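PDB 3FCY: xylan esterase 1, which probably hydrolyses acetyl esters on xylan, as an alpha/beta-hydrolase of carbohydrate esterase family 7, and carries a bound calcium ion. Local coordinates for residues T254-L259 / H264-E269; I164-D169 / N174-H179; K238-W241 / L245-N248. All coordinates share one frame; numbering follows the deposited sequence.

Interaction 1: residues T254-L259 / H264-E269; sequences TDYFRL and HERENE
Arg266 grips the hydroxyl of Tyr256 through its guanidinium edge. Arg266 NH2 donates to Tyr256 OH at 2.9 Å, nearly straight and in the guanidinium plane. Arg266 NH1 adds a weak bond to the same oxygen. Tyr256 holds CG anti to its backbone N (chi1 -180°), which carries the hydroxyl out to Arg266. The ring and guanidinium planes stand 72° apart, so this is edge-on bonding and not stacking. The hydroxyl is also hydrogen-bonded to Asp169, and Arg266 NH2 also serves Phe260 O. Within 264-269, His264 ND1 donates to Glu267 OE1 at 2.5 Å. The carboxylate oxygen is met on its anti side, close to the imidazole plane. That bond fixes the rotation of the imidazole, which lies over one face of Phe257. The two rings form an offset stack, with centroids 3.9 Å apart and planes at 16°. His264 NE2 comes 3.4 Å from Phe257 CG and is bound by Asp324 of a second subunit. At the ring edge, Phe257 CE1 lies 3.9 Å from Glu267 CA. Arg266 is the N-cap of helix 267-274. The contact packs a helix-loop-helix corner, joining helices 251-260 and 267-274 at a subunit interface.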
loop_
_atom_site.group_PDB
_atom_site.type_symbol
_atom_site.label_atom_id
_atom_site.label_comp_id
_atom_site.label_asym_id
_atom_site.label_seq_id
_atom_site.Cartn_x
_atom_site.Cartn_y
_atom_site.Cartn_z
ATOM N N THR A 254 10.784 -13.317 13.509
ATOM C CA THR A 254 9.536 -12.909 14.150
ATOM C C THR A 254 8.580 -14.106 14.154
ATOM O O THR A 254 7.941 -14.391 15.168
ATOM C CB THR A 254 8.881 -11.721 13.404
ATOM O OG1 THR A 254 9.611 -10.523 13.687
ATOM C CG2 THR A 254 7.419 -11.538 13.836
ATOM N N ASP A 255 8.497 -14.812 13.025
ATOM C CA ASP A 255 7.619 -15.979 12.931
ATOM C C ASP A 255 7.992 -16.999 13.999
ATOM O O ASP A 255 7.121 -17.587 14.647
ATOM C CB ASP A 255 7.732 -16.660 11.561
ATOM C CG ASP A 255 7.194 -15.804 10.422
ATOM O OD1 ASP A 255 6.508 -14.796 10.687
ATOM O OD2 ASP A 255 7.457 -16.157 9.254
ATOM N N TYR A 256 9.292 -17.218 14.170
ATOM C CA TYR A 256 9.760 -18.174 15.160
ATOM C C TYR A 256 9.230 -17.865 16.557
ATOM O O TYR A 256 8.639 -18.726 17.207
ATOM C CB TYR A 256 11.286 -18.213 15.217
ATOM C CG TYR A 256 11.765 -19.210 16.237
ATOM C CD1 TYR A 256 11.809 -20.573 15.940
ATOM C CD2 TYR A 256 12.090 -18.806 17.530
ATOM C CE1 TYR A 256 12.159 -21.508 16.908
ATOM C CE2 TYR A 256 12.440 -19.734 18.508
ATOM C CZ TYR A 256 12.472 -21.080 18.191
ATOM O OH TYR A 256 12.813 -21.997 19.159
ATOM N N PHE A 257 9.457 -16.642 17.024
ATOM C CA PHE A 257 8.993 -16.251 18.350
ATOM C C PHE A 257 7.472 -16.322 18.479
ATOM O O PHE A 257 6.949 -16.818 19.478
ATOM C CB PHE A 257 9.483 -14.839 18.685
ATOM C CG PHE A 257 10.897 -14.796 19.194
ATOM C CD1 PHE A 257 11.201 -15.246 20.477
ATOM C CD2 PHE A 257 11.933 -14.335 18.382
ATOM C CE1 PHE A 257 12.518 -15.238 20.945
ATOM C CE2 PHE A 257 13.252 -14.324 18.842
ATOM C CZ PHE A 257 13.544 -14.777 20.124
ATOM N N ARG A 258 6.762 -15.832 17.469
ATOM C CA ARG A 258 5.305 -15.848 17.495
ATOM C C ARG A 258 4.757 -17.257 17.693
ATOM O O ARG A 258 3.782 -17.460 18.421
ATOM C CB ARG A 258 4.741 -15.260 16.196
ATOM C CG ARG A 258 4.782 -13.730 16.114
ATOM C CD ARG A 258 4.380 -13.224 14.727
ATOM N NE ARG A 258 2.994 -13.530 14.374
ATOM C CZ ARG A 258 1.944 -12.779 14.701
ATOM N NH1 ARG A 258 2.107 -11.660 15.396
ATOM N NH2 ARG A 258 0.726 -13.146 14.327
ATOM N N LEU A 259 5.402 -18.229 17.060
ATOM C CA LEU A 259 4.953 -19.612 17.134
ATOM C C LEU A 259 5.546 -20.466 18.242
ATOM O O LEU A 259 4.846 -21.292 18.826
ATOM C CB LEU A 259 5.225 -20.311 15.802
ATOM C CG LEU A 259 4.505 -19.782 14.563
ATOM C CD1 LEU A 259 5.172 -20.350 13.313
ATOM C CD2 LEU A 259 3.038 -20.170 14.620
ATOM N N HIS A 264 8.622 -14.584 24.748
ATOM C CA HIS A 264 10.077 -14.470 24.809
ATOM C C HIS A 264 10.732 -14.980 26.086
ATOM O O HIS A 264 11.609 -14.323 26.653
ATOM C CB HIS A 264 10.495 -13.014 24.563
ATOM C CG HIS A 264 10.380 -12.593 23.132
ATOM N ND1 HIS A 264 11.387 -11.924 22.469
ATOM C CD2 HIS A 264 9.383 -12.763 22.229
ATOM C CE1 HIS A 264 11.017 -11.702 21.220
ATOM N NE2 HIS A 264 9.805 -12.200 21.050
ATOM N N GLU A 265 10.318 -16.161 26.525
ATOM C CA GLU A 265 10.874 -16.758 27.727
ATOM C C GLU A 265 12.225 -17.404 27.435
ATOM O O GLU A 265 12.980 -17.713 28.354
ATOM C CB GLU A 265 9.898 -17.797 28.288
ATOM C CG GLU A 265 8.632 -17.184 28.867
ATOM C CD GLU A 265 7.638 -18.222 29.350
ATOM O OE1 GLU A 265 6.714 -17.851 30.107
ATOM O OE2 GLU A 265 7.770 -19.405 28.967
ATOM N N ARG A 266 12.528 -17.599 26.154
ATOM C CA ARG A 266 13.796 -18.209 25.751
ATOM C C ARG A 266 14.568 -17.285 24.809
ATOM O O ARG A 266 15.417 -17.729 24.043
ATOM C CB ARG A 266 13.534 -19.549 25.056
ATOM C CG ARG A 266 12.734 -20.531 25.901
ATOM C CD ARG A 266 12.526 -21.855 25.187
ATOM N NE ARG A 266 11.716 -21.727 23.977
ATOM C CZ ARG A 266 12.175 -21.901 22.741
ATOM N NH1 ARG A 266 13.450 -22.208 22.538
ATOM N NH2 ARG A 266 11.350 -21.794 21.705
ATOM N N GLU A 267 14.271 -15.993 24.887
ATOM C CA GLU A 267 14.903 -14.994 24.033
ATOM C C GLU A 267 16.429 -15.044 23.983
ATOM O O GLU A 267 17.011 -15.170 22.904
ATOM C CB GLU A 267 14.458 -13.597 24.463
ATOM C CG GLU A 267 15.025 -12.482 23.605
ATOM C CD GLU A 267 14.477 -11.134 23.997
ATOM O OE1 GLU A 267 13.245 -10.948 23.898
ATOM O OE2 GLU A 267 15.273 -10.261 24.405
ATOM N N ASN A 268 17.078 -14.949 25.140
ATOM C CA ASN A 268 18.538 -14.970 25.173
ATOM C C ASN A 268 19.120 -16.254 24.593
ATOM O O ASN A 268 20.132 -16.218 23.892
ATOM C CB ASN A 268 19.059 -14.767 26.600
ATOM C CG ASN A 268 20.571 -14.631 26.646
ATOM O OD1 ASN A 268 21.149 -13.787 25.959
ATOM N ND2 ASN A 268 21.218 -15.462 27.450
ATOM N N GLU A 269 18.485 -17.387 24.876
ATOM C CA GLU A 269 18.970 -18.661 24.356
ATOM C C GLU A 269 18.800 -18.723 22.840
ATOM O O GLU A 269 19.638 -19.282 22.134
ATOM C CB GLU A 269 18.210 -19.828 24.982
ATOM C CG GLU A 269 18.271 -19.895 26.495
ATOM C CD GLU A 269 17.641 -21.168 27.027
ATOM O OE1 GLU A 269 16.525 -21.512 26.573
ATOM O OE2 GLU A 269 18.256 -21.824 27.898
#

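Interaction 2: residues I164-D169 / N174-H179; sequences IIRGLD and NMLFRH
Arg166 and Leu176 meet in a buried contact between a loop and a helix start. The loop follows strand 136-140, and its segment 164-169 packs against the first turn of helix 176-192. One direct backbone bond ties them: Leu176 N donates to Arg166 O at 3.2 Å. A water makes a second tie. It lies between Ile164 O and Phe177 N, accepting from the Phe177 amide at 3.0 Å. Arg166 holds CG anti to its backbone N (chi1 -170°), which lays the chain along Leu176, with Arg166 CG 3.9 Å from Leu176 CD2. The chain then bends away, and its guanidinium reaches Thr159 of a third subunit. Ile165 to Leu168 form a type II beta turn. Gly167, at its third position, has a phi of 87°. Having no CB, its backbone can come close to Asn174 O and Met175 CA. Met175 CG lies 3.6 Å from Gly167 O. Further out, Met175 CE touches Leu168 CD1 at 4.1 Å. Phe177 turns a ring edge to the loop, placing CE2 3.7 Å from Ile164 CG1 and 3.6 Å from Ile164 N. With an alanine in place of Phe177, that edge would be gone and the Ile164 side chain would probably be less fixed, about 4 Å from that of Tyr117, the predicted substrate-binding residue. The chemistry is thus mainly apolar. Its polar links are one backbone bond and one water bridge. They take up the amides of Leu176 and Phe177, which the first turn of a helix cannot bond internally.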
loop_
_atom_site.group_PDB
_atom_site.type_symbol
_atom_site.label_atom_id
_atom_site.label_comp_id
_atom_site.label_asym_id
_atom_site.label_seq_id
_atom_site.Cartn_x
_atom_site.Cartn_y
_atom_site.Cartn_z
ATOM N N ILE A 164 17.328 -19.459 8.082
ATOM C CA ILE A 164 18.004 -18.948 9.272
ATOM C C ILE A 164 17.576 -19.731 10.514
ATOM O O ILE A 164 18.411 -20.085 11.348
ATOM C CB ILE A 164 17.690 -17.458 9.508
ATOM C CG1 ILE A 164 18.250 -16.621 8.355
ATOM C CG2 ILE A 164 18.275 -17.002 10.846
ATOM C CD1 ILE A 164 17.968 -15.138 8.481
ATOM N N ILE A 165 16.274 -19.990 10.638
ATOM C CA ILE A 165 15.753 -20.732 11.781
ATOM C C ILE A 165 15.668 -22.229 11.506
ATOM O O ILE A 165 15.194 -22.986 12.347
ATOM C CB ILE A 165 14.342 -20.238 12.197
ATOM C CG1 ILE A 165 13.350 -20.450 11.049
ATOM C CG2 ILE A 165 14.395 -18.767 12.591
ATOM C CD1 ILE A 165 11.905 -20.188 11.443
ATOM N N ARG A 166 16.117 -22.655 10.329
ATOM C CA ARG A 166 16.085 -24.071 9.969
ATOM C C ARG A 166 17.083 -24.842 10.844
ATOM O O ARG A 166 18.290 -24.622 10.763
ATOM C CB ARG A 166 16.430 -24.246 8.482
ATOM C CG ARG A 166 16.192 -25.652 7.919
ATOM C CD ARG A 166 14.720 -26.077 8.032
ATOM N NE ARG A 166 13.824 -25.135 7.363
ATOM C CZ ARG A 166 13.582 -25.108 6.054
ATOM N NH1 ARG A 166 14.160 -25.984 5.240
ATOM N NH2 ARG A 166 12.774 -24.180 5.551
ATOM N N GLY A 167 16.565 -25.736 11.683
ATOM C CA GLY A 167 17.413 -26.507 12.574
ATOM C C GLY A 167 17.667 -25.782 13.886
ATOM O O GLY A 167 18.470 -26.226 14.713
ATOM N N LEU A 168 16.979 -24.663 14.088
ATOM C CA LEU A 168 17.143 -23.879 15.308
ATOM C C LEU A 168 16.689 -24.638 16.563
ATOM O O LEU A 168 17.267 -24.460 17.634
ATOM C CB LEU A 168 16.385 -22.553 15.183
ATOM C CG LEU A 168 16.518 -21.546 16.334
ATOM C CD1 LEU A 168 17.982 -21.172 16.547
ATOM C CD2 LEU A 168 15.698 -20.311 16.018
ATOM N N ASP A 169 15.658 -25.474 16.440
ATOM C CA ASP A 169 15.176 -26.257 17.583
ATOM C C ASP A 169 15.853 -27.628 17.643
ATOM O O ASP A 169 15.484 -28.474 18.455
ATOM C CB ASP A 169 13.657 -26.472 17.524
ATOM C CG ASP A 169 12.870 -25.216 17.835
ATOM O OD1 ASP A 169 13.341 -24.393 18.651
ATOM O OD2 ASP A 169 11.764 -25.061 17.275
ATOM N N ASN A 174 23.344 -28.942 13.791
ATOM C CA ASN A 174 22.458 -29.314 12.685
ATOM C C ASN A 174 21.784 -28.105 12.036
ATOM O O ASN A 174 20.866 -28.252 11.221
ATOM C CB ASN A 174 21.387 -30.302 13.160
ATOM C CG ASN A 174 21.981 -31.585 13.716
ATOM O OD1 ASN A 174 22.907 -32.160 13.134
ATOM N ND2 ASN A 174 21.442 -32.051 14.840
ATOM N N MET A 175 22.236 -26.909 12.400
ATOM C CA MET A 175 21.670 -25.691 11.830
ATOM C C MET A 175 22.087 -25.617 10.365
ATOM O O MET A 175 23.268 -25.725 10.042
ATOM C CB MET A 175 22.157 -24.482 12.623
ATOM C CG MET A 175 21.566 -24.450 14.028
ATOM S SD MET A 175 22.266 -23.195 15.096
ATOM C CE MET A 175 21.438 -21.729 14.490
ATOM N N LEU A 176 21.110 -25.447 9.478
ATOM C CA LEU A 176 21.377 -25.417 8.046
ATOM C C LEU A 176 22.407 -24.398 7.557
ATOM O O LEU A 176 23.218 -24.724 6.696
ATOM C CB LEU A 176 20.072 -25.241 7.260
ATOM C CG LEU A 176 20.218 -25.265 5.737
ATOM C CD1 LEU A 176 20.885 -26.565 5.298
ATOM C CD2 LEU A 176 18.848 -25.118 5.077
ATOM N N PHE A 177 22.391 -23.173 8.071
ATOM C CA PHE A 177 23.381 -22.202 7.594
ATOM C C PHE A 177 24.785 -22.564 8.060
ATOM O O PHE A 177 25.774 -22.018 7.574
ATOM C CB PHE A 177 23.026 -20.773 8.014
ATOM C CG PHE A 177 22.287 -20.004 6.950
ATOM C CD1 PHE A 177 22.889 -19.745 5.716
ATOM C CD2 PHE A 177 20.985 -19.564 7.163
ATOM C CE1 PHE A 177 22.200 -19.061 4.708
ATOM C CE2 PHE A 177 20.289 -18.881 6.165
ATOM C CZ PHE A 177 20.896 -18.630 4.934
ATOM N N ARG A 178 24.864 -23.495 9.001
ATOM C CA ARG A 178 26.151 -23.960 9.492
ATOM C C ARG A 178 26.744 -24.792 8.350
ATOM O O ARG A 178 27.921 -24.648 7.998
ATOM C CB ARG A 178 25.938 -24.802 10.755
ATOM C CG ARG A 178 27.192 -25.370 11.404
ATOM C CD ARG A 178 27.430 -26.790 10.948
ATOM N NE ARG A 178 28.194 -27.567 11.921
ATOM C CZ ARG A 178 28.557 -28.830 11.728
ATOM N NH1 ARG A 178 28.223 -29.450 10.602
ATOM N NH2 ARG A 178 29.257 -29.473 12.652
ATOM N N HIS A 179 25.909 -25.636 7.746
ATOM C CA HIS A 179 26.351 -26.477 6.637
ATOM C C HIS A 179 26.634 -25.612 5.409
ATOM O O HIS A 179 27.628 -25.818 4.710
ATOM C CB HIS A 179 25.284 -27.518 6.286
ATOM C CG HIS A 179 24.759 -28.268 7.470
ATOM N ND1 HIS A 179 25.554 -28.631 8.535
ATOM C CD2 HIS A 179 23.519 -28.741 7.747
ATOM C CE1 HIS A 179 24.829 -29.295 9.418
ATOM N NE2 HIS A 179 23.590 -29.375 8.964
HETATM O O HOH W 1 20.386 -22.087 9.972
#

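Interaction 3: residues K238-W241 / L245-N248; sequences KRVW and LAKN
Val240 holds CG1 anti to its backbone nitrogen (chi1 178°), and this brings the methyl against the backbone of Leu245. Trp241 has a similar first torsion (177°). Together with a chi2 near 80°, it sets CD1 of the indole beside the methyl of Ala246. The motif is an inverse gamma turn centred on Ala246, which follows the C-terminal end of helix 237-242. Segment 238-241 belongs to that short helix, and the chain folds back on it at 245-248. The loop then leads into helix 251-260.

The polar tie is a single backbone bond. Leu245 N donates to Val240 O at 3.0 Å. It spans five residues and pins the returning chain to the carbonyl near the end of the helix. Apolar contacts lie beside this bond. Val240 CG1 lies 4.1 Å from Leu245 CB and closer, at 3.3 Å, to Leu245 O. Leu245 CB itself sits 3.6 Å from Val240 O, so side chain and backbone of each residue meet the other. The Leu245 isobutyl group turns off from the helix. Its side chain is about 8 Å from that of Asp298, a predicted charge-relay residue, and does not touch it.

The indole of Trp241 has its polar partner across a subunit boundary, where NE1 bonds to Asp324 of a second subunit. Ala246 O accepts a hydrogen bond from Thr254 OG1, which links this turn to the next helix. Ala246 CB reaches the indole near the ring plane, at its edge, and lies 4.2 Å from Trp241 CD1 and 4.0 Å from Trp241 CA.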
loop_
_atom_site.group_PDB
_atom_site.type_symbol
_atom_site.label_atom_id
_atom_site.label_comp_id
_atom_site.label_asym_id
_atom_site.label_seq_id
_atom_site.Cartn_x
_atom_site.Cartn_y
_atom_site.Cartn_z
ATOM N N LYS A 238 19.854 -10.054 16.711
ATOM C CA LYS A 238 19.178 -9.339 17.796
ATOM C C LYS A 238 18.942 -7.859 17.483
ATOM O O LYS A 238 17.891 -7.300 17.821
ATOM C CB LYS A 238 19.994 -9.473 19.088
ATOM C CG LYS A 238 19.415 -8.757 20.321
ATOM C CD LYS A 238 18.208 -9.481 20.899
ATOM C CE LYS A 238 17.925 -9.057 22.346
ATOM N NZ LYS A 238 17.641 -7.600 22.514
ATOM N N ARG A 239 19.919 -7.222 16.843
ATOM C CA ARG A 239 19.800 -5.811 16.489
ATOM C C ARG A 239 18.613 -5.592 15.554
ATOM O O ARG A 239 17.829 -4.662 15.738
ATOM C CB ARG A 239 21.085 -5.323 15.812
ATOM C CG ARG A 239 21.022 -3.892 15.302
ATOM C CD ARG A 239 20.768 -2.890 16.421
ATOM N NE ARG A 239 20.805 -1.521 15.915
ATOM C CZ ARG A 239 20.476 -0.445 16.624
ATOM N NH1 ARG A 239 20.083 -0.570 17.886
ATOM N NH2 ARG A 239 20.534 0.759 16.067
ATOM N N VAL A 240 18.493 -6.450 14.547
ATOM C CA VAL A 240 17.390 -6.354 13.593
ATOM C C VAL A 240 16.057 -6.398 14.342
ATOM O O VAL A 240 15.151 -5.609 14.076
ATOM C CB VAL A 240 17.421 -7.527 12.583
ATOM C CG1 VAL A 240 16.236 -7.423 11.624
ATOM C CG2 VAL A 240 18.733 -7.523 11.813
ATOM N N TRP A 241 15.950 -7.330 15.284
ATOM C CA TRP A 241 14.732 -7.487 16.061
ATOM C C TRP A 241 14.473 -6.257 16.932
ATOM O O TRP A 241 13.329 -5.807 17.049
ATOM C CB TRP A 241 14.821 -8.750 16.929
ATOM C CG TRP A 241 13.624 -8.950 17.809
ATOM C CD1 TRP A 241 12.407 -9.461 17.448
ATOM C CD2 TRP A 241 13.504 -8.559 19.180
ATOM N NE1 TRP A 241 11.533 -9.407 18.511
ATOM C CE2 TRP A 241 12.182 -8.857 19.587
ATOM C CE3 TRP A 241 14.385 -7.981 20.104
ATOM C CZ2 TRP A 241 11.720 -8.594 20.881
ATOM C CZ3 TRP A 241 13.922 -7.719 21.398
ATOM C CH2 TRP A 241 12.600 -8.027 21.769
ATOM N N LEU A 245 12.575 -4.486 12.948
ATOM C CA LEU A 245 12.818 -4.711 11.529
ATOM C C LEU A 245 12.951 -6.192 11.196
ATOM O O LEU A 245 13.384 -6.556 10.099
ATOM C CB LEU A 245 14.083 -3.953 11.099
ATOM C CG LEU A 245 13.915 -2.706 10.224
ATOM C CD1 LEU A 245 12.561 -2.073 10.441
ATOM C CD2 LEU A 245 15.040 -1.723 10.524
ATOM N N ALA A 246 12.595 -7.046 12.152
ATOM C CA ALA A 246 12.645 -8.486 11.935
ATOM C C ALA A 246 11.473 -8.819 11.014
ATOM O O ALA A 246 10.532 -9.517 11.396
ATOM C CB ALA A 246 12.513 -9.238 13.260
ATOM N N LYS A 247 11.540 -8.276 9.806
ATOM C CA LYS A 247 10.520 -8.480 8.789
ATOM C C LYS A 247 11.228 -8.563 7.444
ATOM O O LYS A 247 12.462 -8.530 7.382
ATOM C CB LYS A 247 9.510 -7.322 8.799
ATOM C CG LYS A 247 10.110 -5.939 8.566
ATOM C CD LYS A 247 9.042 -4.855 8.709
ATOM C CE LYS A 247 9.618 -3.446 8.583
ATOM N NZ LYS A 247 10.175 -3.137 7.229
ATOM N N ASN A 248 10.458 -8.666 6.369
ATOM C CA ASN A 248 11.048 -8.779 5.042
ATOM C C ASN A 248 11.953 -10.011 5.048
ATOM O O ASN A 248 11.492 -11.114 5.345
ATOM C CB ASN A 248 11.853 -7.517 4.705
ATOM C CG ASN A 248 10.994 -6.259 4.702
ATOM O OD1 ASN A 248 9.982 -6.191 4.003
ATOM N ND2 ASN A 248 11.397 -5.258 5.483
#

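Interactions 2 and 3 are buried, while interaction 1 is partly buried and lies farthest from the chain centre. Interaction 1 touches both others, but those two do not touch each other. The bond from Tyr256 to Asp169 joins helix 251-260 to the loop of interaction 2. Toward interaction 3, Glu267 packs on Lys238 and Trp241. Helices 237-242 and 251-260 follow one another in sequence. Side-chain bonds and ring stacking dominate interaction 1. Backbone bonds and apolar packing, partly at ring edges, dominate the other two. Interactions 1 and 3 both meet Asp324 of a second subunit. Interaction 2 meets a third subunit through Arg166.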